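Local coordinates for outer membrane usher protein PapC (Escherichia coli, PDB 3L48), which forms the outer-membrane pore through which pilus subunits are exported and assembled, the chain here being its C-terminal domain, at residues A26-E31 against E54-W60; K8-L14 against L44-V50. Numbering follows the deposited sequence.

Contact 1 (A26-E31 against E54-W60); sequences ASVTSE and ETLSVNW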
ATOM      1  N   ALA A  26       1.586  10.002   2.491  1.00 22.26           N
ATOM      2  CA  ALA A  26       1.152   8.932   3.383  1.00 21.09           C
ATOM      3  C   ALA A  26       2.209   7.827   3.402  1.00 21.69           C
ATOM      4  O   ALA A  26       2.932   7.639   2.426  1.00 21.60           O
ATOM      5  CB  ALA A  26      -0.188   8.374   2.927  1.00 14.55           C
ATOM      6  N   SER A  27       2.303   7.100   4.510  1.00 19.65           N
ATOM      7  CA  SER A  27       3.253   5.997   4.599  1.00 23.77           C
ATOM      8  C   SER A  27       2.555   4.645   4.493  1.00 21.96           C
ATOM      9  O   SER A  27       1.403   4.495   4.894  1.00 19.19           O
ATOM     10  CB  SER A  27       4.054   6.070   5.900  1.00 23.48           C
ATOM     11  OG  SER A  27       3.206   5.902   7.019  1.00 31.83           O
ATOM     12  N   VAL A  28       3.265   3.664   3.951  1.00 21.21           N
ATOM     13  CA  VAL A  28       2.745   2.310   3.827  1.00 22.03           C
ATOM     14  C   VAL A  28       3.624   1.376   4.649  1.00 25.92           C
ATOM     15  O   VAL A  28       4.838   1.319   4.451  1.00 23.43           O
ATOM     16  CB  VAL A  28       2.739   1.840   2.364  1.00 20.62           C
ATOM     17  CG1 VAL A  28       2.027   0.504   2.243  1.00 19.15           C
ATOM     18  CG2 VAL A  28       2.071   2.880   1.481  1.00 20.02           C
ATOM     19  N   THR A  29       3.012   0.647   5.574  1.00 26.16           N
ATOM     20  CA  THR A  29       3.769  -0.180   6.503  1.00 28.12           C
ATOM     21  C   THR A  29       3.316  -1.631   6.464  1.00 33.79           C
ATOM     22  O   THR A  29       2.142  -1.924   6.227  1.00 32.01           O
ATOM     23  CB  THR A  29       3.648   0.340   7.947  1.00 30.33           C
ATOM     24  OG1 THR A  29       2.267   0.421   8.310  1.00 27.30           O
ATOM     25  CG2 THR A  29       4.281   1.720   8.074  1.00 32.31           C
ATOM     26  N   SER A  30       4.262  -2.535   6.703  1.00 37.80           N
ATOM     27  CA  SER A  30       3.985  -3.965   6.707  1.00 40.05           C
ATOM     28  C   SER A  30       3.334  -4.379   8.018  1.00 43.57           C
ATOM     29  O   SER A  30       3.277  -3.595   8.968  1.00 42.11           O
ATOM     30  CB  SER A  30       5.278  -4.757   6.501  1.00 38.83           C
ATOM     31  OG  SER A  30       6.169  -4.559   7.587  1.00 39.07           O
ATOM     32  N   GLU A  31       2.838  -5.612   8.064  1.00 50.79           N
ATOM     33  CA  GLU A  31       2.291  -6.163   9.296  1.00 59.03           C
ATOM     34  C   GLU A  31       3.311  -5.981  10.410  1.00 63.33           C
ATOM     35  O   GLU A  31       2.964  -5.623  11.538  1.00 64.61           O
ATOM     36  CB  GLU A  31       1.979  -7.650   9.129  1.00 62.86           C
ATOM     37  CG  GLU A  31       1.043  -7.978   7.977  1.00 64.34           C
ATOM     38  CD  GLU A  31       0.805  -9.470   7.831  1.00 65.29           C
ATOM     39  OE1 GLU A  31       1.720 -10.255   8.159  1.00 70.15           O
ATOM     40  OE2 GLU A  31      -0.294  -9.857   7.382  1.00 60.29           O
ATOM     41  N   GLU A  54       0.683 -10.570   2.544  1.00 29.02           N
ATOM     42  CA  GLU A  54       0.631  -9.825   3.798  1.00 29.35           C
ATOM     43  C   GLU A  54      -0.382  -8.686   3.751  1.00 29.52           C
ATOM     44  O   GLU A  54      -0.869  -8.312   2.684  1.00 27.00           O
ATOM     45  CB  GLU A  54       2.013  -9.284   4.175  1.00 30.40           C
ATOM     46  CG  GLU A  54       2.455  -8.075   3.374  1.00 33.23           C
ATOM     47  CD  GLU A  54       3.721  -7.445   3.926  1.00 38.62           C
ATOM     48  OE1 GLU A  54       3.846  -7.351   5.166  1.00 40.94           O
ATOM     49  OE2 GLU A  54       4.586  -7.034   3.124  1.00 38.05           O
ATOM     50  N   THR A  55      -0.698  -8.146   4.921  1.00 32.90           N
ATOM     51  CA  THR A  55      -1.597  -7.005   5.030  1.00 31.51           C
ATOM     52  C   THR A  55      -0.804  -5.740   5.330  1.00 32.34           C
ATOM     53  O   THR A  55      -0.082  -5.670   6.324  1.00 33.33           O
ATOM     54  CB  THR A  55      -2.644  -7.208   6.144  1.00 31.24           C
ATOM     55  OG1 THR A  55      -3.446  -8.357   5.844  1.00 34.46           O
ATOM     56  CG2 THR A  55      -3.547  -5.982   6.262  1.00 23.48           C
ATOM     57  N   LEU A  56      -0.934  -4.745   4.462  1.00 29.65           N
ATOM     58  CA  LEU A  56      -0.249  -3.479   4.669  1.00 28.55           C
ATOM     59  C   LEU A  56      -1.232  -2.451   5.202  1.00 29.57           C
ATOM     60  O   LEU A  56      -2.424  -2.500   4.898  1.00 30.20           O
ATOM     61  CB  LEU A  56       0.368  -2.977   3.364  1.00 28.72           C
ATOM     62  CG  LEU A  56       1.317  -3.923   2.623  1.00 30.87           C
ATOM     63  CD1 LEU A  56       1.953  -3.212   1.435  1.00 28.62           C
ATOM     64  CD2 LEU A  56       2.390  -4.466   3.555  1.00 30.02           C
ATOM     65  N   SER A  57      -0.732  -1.522   6.006  1.00 27.60           N
ATOM     66  CA  SER A  57      -1.554  -0.416   6.468  1.00 29.20           C
ATOM     67  C   SER A  57      -1.050   0.886   5.856  1.00 26.86           C
ATOM     68  O   SER A  57       0.157   1.095   5.717  1.00 26.36           O
ATOM     69  CB  SER A  57      -1.565  -0.334   7.996  1.00 33.69           C
ATOM     70  OG  SER A  57      -0.350   0.197   8.484  1.00 43.36           O
ATOM     71  N   VAL A  58      -1.982   1.748   5.470  1.00 24.03           N
ATOM     72  CA  VAL A  58      -1.645   3.043   4.904  1.00 22.72           C
ATOM     73  C   VAL A  58      -1.930   4.120   5.937  1.00 25.00           C
ATOM     74  O   VAL A  58      -3.056   4.257   6.412  1.00 23.09           O
ATOM     75  CB  VAL A  58      -2.448   3.316   3.626  1.00 20.51           C
ATOM     76  CG1 VAL A  58      -2.054   4.656   3.026  1.00 19.92           C
ATOM     77  CG2 VAL A  58      -2.223   2.190   2.629  1.00 17.66           C
ATOM     78  N   ASN A  59      -0.904   4.884   6.290  1.00 23.84           N
ATOM     79  CA  ASN A  59      -1.021   5.835   7.385  1.00 26.24           C
ATOM     80  C   ASN A  59      -0.918   7.288   6.947  1.00 24.76           C
ATOM     81  O   ASN A  59      -0.076   7.642   6.123  1.00 21.72           O
ATOM     82  CB  ASN A  59       0.049   5.548   8.441  1.00 31.28           C
ATOM     83  CG  ASN A  59       0.303   4.067   8.623  1.00 34.52           C
ATOM     84  OD1 ASN A  59       1.279   3.522   8.100  1.00 39.47           O
ATOM     85  ND2 ASN A  59      -0.581   3.401   9.357  1.00 31.30           N
ATOM     86  N   TRP A  60      -1.797   8.118   7.501  1.00 23.56           N
ATOM     87  CA  TRP A  60      -1.638   9.567   7.446  1.00 28.97           C
ATOM     88  C   TRP A  60      -2.431  10.223   8.572  1.00 35.20           C
ATOM     89  O   TRP A  60      -3.322   9.603   9.150  1.00 33.37           O
ATOM     90  CB  TRP A  60      -2.005  10.141   6.070  1.00 25.81           C
ATOM     91  CG  TRP A  60      -3.458  10.120   5.714  1.00 17.61           C
ATOM     92  CD1 TRP A  60      -4.390  11.081   5.994  1.00 22.59           C
ATOM     93  CD2 TRP A  60      -4.142   9.103   4.967  1.00 20.27           C
ATOM     94  NE1 TRP A  60      -5.615  10.716   5.479  1.00 21.02           N
ATOM     95  CE2 TRP A  60      -5.490   9.512   4.848  1.00 18.20           C
ATOM     96  CE3 TRP A  60      -3.746   7.891   4.393  1.00 21.05           C
ATOM     97  CZ2 TRP A  60      -6.442   8.740   4.182  1.00 20.97           C
ATOM     98  CZ3 TRP A  60      -4.694   7.130   3.734  1.00 21.03           C
ATOM     99  CH2 TRP A  60      -6.027   7.558   3.633  1.00 23.36           C
TER
HETATM  100  O   HOH W   1       0.972  -1.874  10.287  1.00 48.68           O
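In a two-sheet, Ig-like Greek-key domain, neighbouring strands of a sheet are commonly joined by an antiparallel ladder with one apolar and one polar face, and 26-31 with 54-60 is a worked example. Before the ladder, E54 points toward 26-31, its OE1 3.2 Å from S30 CB, while OE2 accepts a hydrogen bond from T51 N; T55 N donates to OE2 of the poorly ordered E31 (3.0 Å). L56 turns inward, its CD1 3.8 Å from V28 CG1, and packs on V68 of strand 64-69. With S57 the regular pairing begins: S57 N to T29 O and T29 N to S57 O are both 2.9 Å, a hydrogen-bonded pair. V58 faces V28 as a non-hydrogen-bonded pair, V58 CA lying 3.4 Å from S27 O in a CA-H...O contact. N59 closes the second hydrogen-bonded pair, with N59 N 2.7 Å from S27 O and S27 N 2.9 Å from N59 O. W60 CE3 comes within 3.9 Å of A26 CB. The polar face carries S27, T29, S57 and N59; T29 OG1 and S57 OG are hydrogen-bonded at 2.6 Å, and a water bridges S57 OG (3.0 Å) and S30 O (3.2 Å).

Contact 2 (K8-L14 against L44-V50); sequences KRLFAIL and LAWLSGV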
ATOM      1  N   LYS A   8       9.054  -8.820  -4.439  1.00 47.81           N
ATOM      2  CA  LYS A   8       9.181  -7.897  -3.317  1.00 41.11           C
ATOM      3  C   LYS A   8       9.009  -6.406  -3.617  1.00 30.90           C
ATOM      4  O   LYS A   8       8.466  -5.685  -2.789  1.00 27.61           O
ATOM      5  CB  LYS A   8      10.475  -8.170  -2.548  1.00 47.54           C
ATOM      6  CG  LYS A   8      10.376  -9.385  -1.651  1.00 50.83           C
ATOM      7  CD  LYS A   8      11.736  -9.972  -1.374  1.00 54.33           C
ATOM      8  CE  LYS A   8      11.607 -11.357  -0.768  1.00 56.87           C
ATOM      9  NZ  LYS A   8      12.884 -12.122  -0.861  1.00 56.60           N
ATOM     10  N   ARG A   9       9.458  -5.926  -4.774  1.00 25.67           N
ATOM     11  CA  ARG A   9       9.147  -4.538  -5.125  1.00 21.52           C
ATOM     12  C   ARG A   9       7.878  -4.422  -5.956  1.00 21.98           C
ATOM     13  O   ARG A   9       7.773  -5.001  -7.040  1.00 22.07           O
ATOM     14  CB  ARG A   9      10.284  -3.817  -5.849  1.00 24.55           C
ATOM     15  CG  ARG A   9       9.824  -2.436  -6.325  1.00 28.70           C
ATOM     16  CD  ARG A   9      10.937  -1.552  -6.832  1.00 29.89           C
ATOM     17  NE  ARG A   9      11.309  -1.862  -8.205  1.00 24.08           N
ATOM     18  CZ  ARG A   9      12.082  -1.087  -8.954  1.00 23.92           C
ATOM     19  NH1 ARG A   9      12.550   0.050  -8.462  1.00 27.23           N
ATOM     20  NH2 ARG A   9      12.384  -1.447 -10.192  1.00 20.94           N
ATOM     21  N   LEU A  10       6.922  -3.650  -5.449  1.00 18.01           N
ATOM     22  CA  LEU A  10       5.641  -3.492  -6.126  1.00 19.49           C
ATOM     23  C   LEU A  10       5.369  -2.047  -6.510  1.00 15.74           C
ATOM     24  O   LEU A  10       5.680  -1.126  -5.760  1.00 17.25           O
ATOM     25  CB  LEU A  10       4.506  -4.005  -5.242  1.00 22.35           C
ATOM     26  CG  LEU A  10       4.609  -5.469  -4.824  1.00 23.16           C
ATOM     27  CD1 LEU A  10       3.324  -5.904  -4.138  1.00 24.34           C
ATOM     28  CD2 LEU A  10       4.904  -6.341  -6.037  1.00 21.54           C
ATOM     29  N   PHE A  11       4.794  -1.859  -7.691  1.00 14.76           N
ATOM     30  CA  PHE A  11       4.293  -0.556  -8.102  1.00 11.75           C
ATOM     31  C   PHE A  11       2.801  -0.530  -7.795  1.00 18.38           C
ATOM     32  O   PHE A  11       1.987  -1.016  -8.582  1.00 18.32           O
ATOM     33  CB  PHE A  11       4.535  -0.327  -9.594  1.00 14.33           C
ATOM     34  CG  PHE A  11       5.965  -0.530 -10.019  1.00 15.99           C
ATOM     35  CD1 PHE A  11       6.991   0.180  -9.416  1.00 16.02           C
ATOM     36  CD2 PHE A  11       6.282  -1.423 -11.029  1.00 18.43           C
ATOM     37  CE1 PHE A  11       8.313  -0.002  -9.809  1.00 16.84           C
ATOM     38  CE2 PHE A  11       7.600  -1.610 -11.429  1.00 19.31           C
ATOM     39  CZ  PHE A  11       8.617  -0.896 -10.817  1.00 18.80           C
ATOM     40  N   ALA A  12       2.448   0.022  -6.641  1.00 16.40           N
ATOM     41  CA  ALA A  12       1.077  -0.071  -6.149  1.00 17.65           C
ATOM     42  C   ALA A  12       0.218   1.128  -6.530  1.00 20.50           C
ATOM     43  O   ALA A  12       0.575   2.278  -6.265  1.00 20.91           O
ATOM     44  CB  ALA A  12       1.065  -0.272  -4.637  1.00 16.50           C
ATOM     45  N   ILE A  13      -0.915   0.847  -7.164  1.00 16.78           N
ATOM     46  CA  ILE A  13      -1.914   1.869  -7.427  1.00 14.56           C
ATOM     47  C   ILE A  13      -2.960   1.784  -6.322  1.00 15.73           C
ATOM     48  O   ILE A  13      -3.782   0.867  -6.296  1.00 18.84           O
ATOM     49  CB  ILE A  13      -2.580   1.680  -8.803  1.00 18.37           C
ATOM     50  CG1 ILE A  13      -1.518   1.548  -9.899  1.00 21.26           C
ATOM     51  CG2 ILE A  13      -3.526   2.841  -9.109  1.00 16.65           C
ATOM     52  CD1 ILE A  13      -0.568   2.724  -9.977  1.00 20.54           C
ATOM     53  N   LEU A  14      -2.911   2.735  -5.397  1.00 13.12           N
ATOM     54  CA  LEU A  14      -3.774   2.710  -4.223  1.00 14.10           C
ATOM     55  C   LEU A  14      -5.049   3.528  -4.409  1.00 14.94           C
ATOM     56  O   LEU A  14      -5.001   4.698  -4.793  1.00 17.83           O
ATOM     57  CB  LEU A  14      -3.019   3.246  -3.007  1.00 15.57           C
ATOM     58  CG  LEU A  14      -1.716   2.562  -2.594  1.00 21.98           C
ATOM     59  CD1 LEU A  14      -0.991   3.410  -1.561  1.00 21.46           C
ATOM     60  CD2 LEU A  14      -1.996   1.181  -2.044  1.00 26.94           C
ATOM     61  N   LEU A  44      -0.176   6.648  -6.169  1.00 15.85           N
ATOM     62  CA  LEU A  44       0.871   5.695  -6.530  1.00 17.60           C
ATOM     63  C   LEU A  44       1.892   5.536  -5.402  1.00 17.78           C
ATOM     64  O   LEU A  44       2.362   6.525  -4.836  1.00 16.83           O
ATOM     65  CB  LEU A  44       1.562   6.137  -7.826  1.00 21.44           C
ATOM     66  CG  LEU A  44       2.827   5.398  -8.276  1.00 25.47           C
ATOM     67  CD1 LEU A  44       2.555   3.921  -8.516  1.00 22.93           C
ATOM     68  CD2 LEU A  44       3.404   6.047  -9.528  1.00 24.34           C
ATOM     69  N   ALA A  45       2.230   4.290  -5.076  1.00 15.73           N
ATOM     70  CA  ALA A  45       3.253   4.013  -4.067  1.00 19.44           C
ATOM     71  C   ALA A  45       4.173   2.861  -4.463  1.00 17.02           C
ATOM     72  O   ALA A  45       3.733   1.719  -4.582  1.00 17.52           O
ATOM     73  CB  ALA A  45       2.611   3.725  -2.714  1.00 18.29           C
ATOM     74  N   TRP A  46       5.452   3.166  -4.658  1.00 14.88           N
ATOM     75  CA  TRP A  46       6.452   2.130  -4.887  1.00 14.08           C
ATOM     76  C   TRP A  46       6.840   1.497  -3.559  1.00 14.74           C
ATOM     77  O   TRP A  46       7.343   2.175  -2.662  1.00 17.02           O
ATOM     78  CB  TRP A  46       7.689   2.719  -5.566  1.00 11.59           C
ATOM     79  CG  TRP A  46       7.495   3.000  -7.017  1.00 15.68           C
ATOM     80  CD1 TRP A  46       6.305   3.181  -7.669  1.00 15.05           C
ATOM     81  CD2 TRP A  46       8.522   3.144  -8.005  1.00 15.26           C
ATOM     82  NE1 TRP A  46       6.531   3.422  -9.003  1.00 15.60           N
ATOM     83  CE2 TRP A  46       7.878   3.407  -9.233  1.00 15.45           C
ATOM     84  CE3 TRP A  46       9.916   3.075  -7.969  1.00 19.93           C
ATOM     85  CZ2 TRP A  46       8.592   3.601 -10.415  1.00 17.35           C
ATOM     86  CZ3 TRP A  46      10.619   3.267  -9.143  1.00 18.72           C
ATOM     87  CH2 TRP A  46       9.957   3.528 -10.349  1.00 19.78           C
ATOM     88  N   LEU A  47       6.603   0.197  -3.435  1.00 16.71           N
ATOM     89  CA  LEU A  47       6.860  -0.504  -2.184  1.00 19.28           C
ATOM     90  C   LEU A  47       8.055  -1.453  -2.287  1.00 22.04           C
ATOM     91  O   LEU A  47       8.148  -2.256  -3.218  1.00 19.19           O
ATOM     92  CB  LEU A  47       5.613  -1.268  -1.745  1.00 18.89           C
ATOM     93  CG  LEU A  47       4.316  -0.456  -1.709  1.00 20.14           C
ATOM     94  CD1 LEU A  47       3.124  -1.364  -1.464  1.00 18.61           C
ATOM     95  CD2 LEU A  47       4.387   0.633  -0.654  1.00 20.97           C
ATOM     96  N   SER A  48       8.965  -1.351  -1.325  1.00 23.07           N
ATOM     97  CA  SER A  48      10.138  -2.219  -1.272  1.00 26.15           C
ATOM     98  C   SER A  48       9.947  -3.325  -0.240  1.00 25.30           C
ATOM     99  O   SER A  48       9.372  -3.100   0.827  1.00 25.39           O
ATOM    100  CB  SER A  48      11.390  -1.411  -0.913  1.00 28.24           C
ATOM    101  OG  SER A  48      11.628  -0.372  -1.845  1.00 29.65           O
ATOM    102  N   GLY A  49      10.435  -4.519  -0.567  1.00 23.78           N
ATOM    103  CA  GLY A  49      10.465  -5.627   0.371  1.00 23.18           C
ATOM    104  C   GLY A  49       9.102  -6.103   0.826  1.00 24.17           C
ATOM    105  O   GLY A  49       8.927  -6.488   1.981  1.00 23.25           O
ATOM    106  N   VAL A  50       8.134  -6.081  -0.085  1.00 20.62           N
ATOM    107  CA  VAL A  50       6.786  -6.543   0.217  1.00 23.64           C
ATOM    108  C   VAL A  50       6.718  -8.065   0.203  1.00 25.86           C
ATOM    109  O   VAL A  50       7.329  -8.717  -0.644  1.00 27.14           O
ATOM    110  CB  VAL A  50       5.760  -6.003  -0.799  1.00 24.06           C
ATOM    111  CG1 VAL A  50       4.342  -6.387  -0.384  1.00 21.18           C
ATOM    112  CG2 VAL A  50       5.892  -4.497  -0.938  1.00 18.78           C
TER
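In one sheet of the Ig-like sandwich, antiparallel segments 8-14 and 44-50 carry rotamers that pack differently on each face. L10-L47 and A12-A45 are hydrogen-bonded pairs (L47 N to L10 O, 2.8 Å). On the outer face F11 (chi1 m) directs a ring edge onto the face of W46, whose m rotamer with chi2 near 21° brings its indole over the neighbouring strand. In this edge-to-face pair the F11 ring and W46 five-membered ring have centroids 4.5 Å apart and planes at 54°. Further along, I13 (m, m) and L44 (t, p) meet CD1 to CD1 at 3.6 Å. The inner face is aliphatic: L10, L14 and L47 are m, t, and L47 CD1 lies 3.9 Å from A12 CB. G49, with positive phi, turns the chain so V50 N bonds K8 O (2.8 Å). Strand 10-16 is central in this mixed sheet, antiparallel to 44-47 at one edge and parallel to 78-84 at the other, where A12 and L14 touch L82; R9 makes a salt bridge with D77.

Overall arrangement
The two contacts belong to different sheets of one sandwich, and their centres lie 11 Å apart. They meet through L47 of contact 2, whose CD1 is 3.6 Å from L56 CD1 and whose CD2 is 3.6 Å from V28 CB, so the apolar faces of both ladders share one core. Along the chain the segments alternate: 8-14, 26-31, 44-50, 54-60. Each ladder therefore joins strands that are not consecutive, and successive segments cross from one sheet to the other, in keeping with a Greek-key topology. The bound cobalt ion lies on the side of contact 1, about 6 Å from the side chain of S27, and about 13 Å from that of L47.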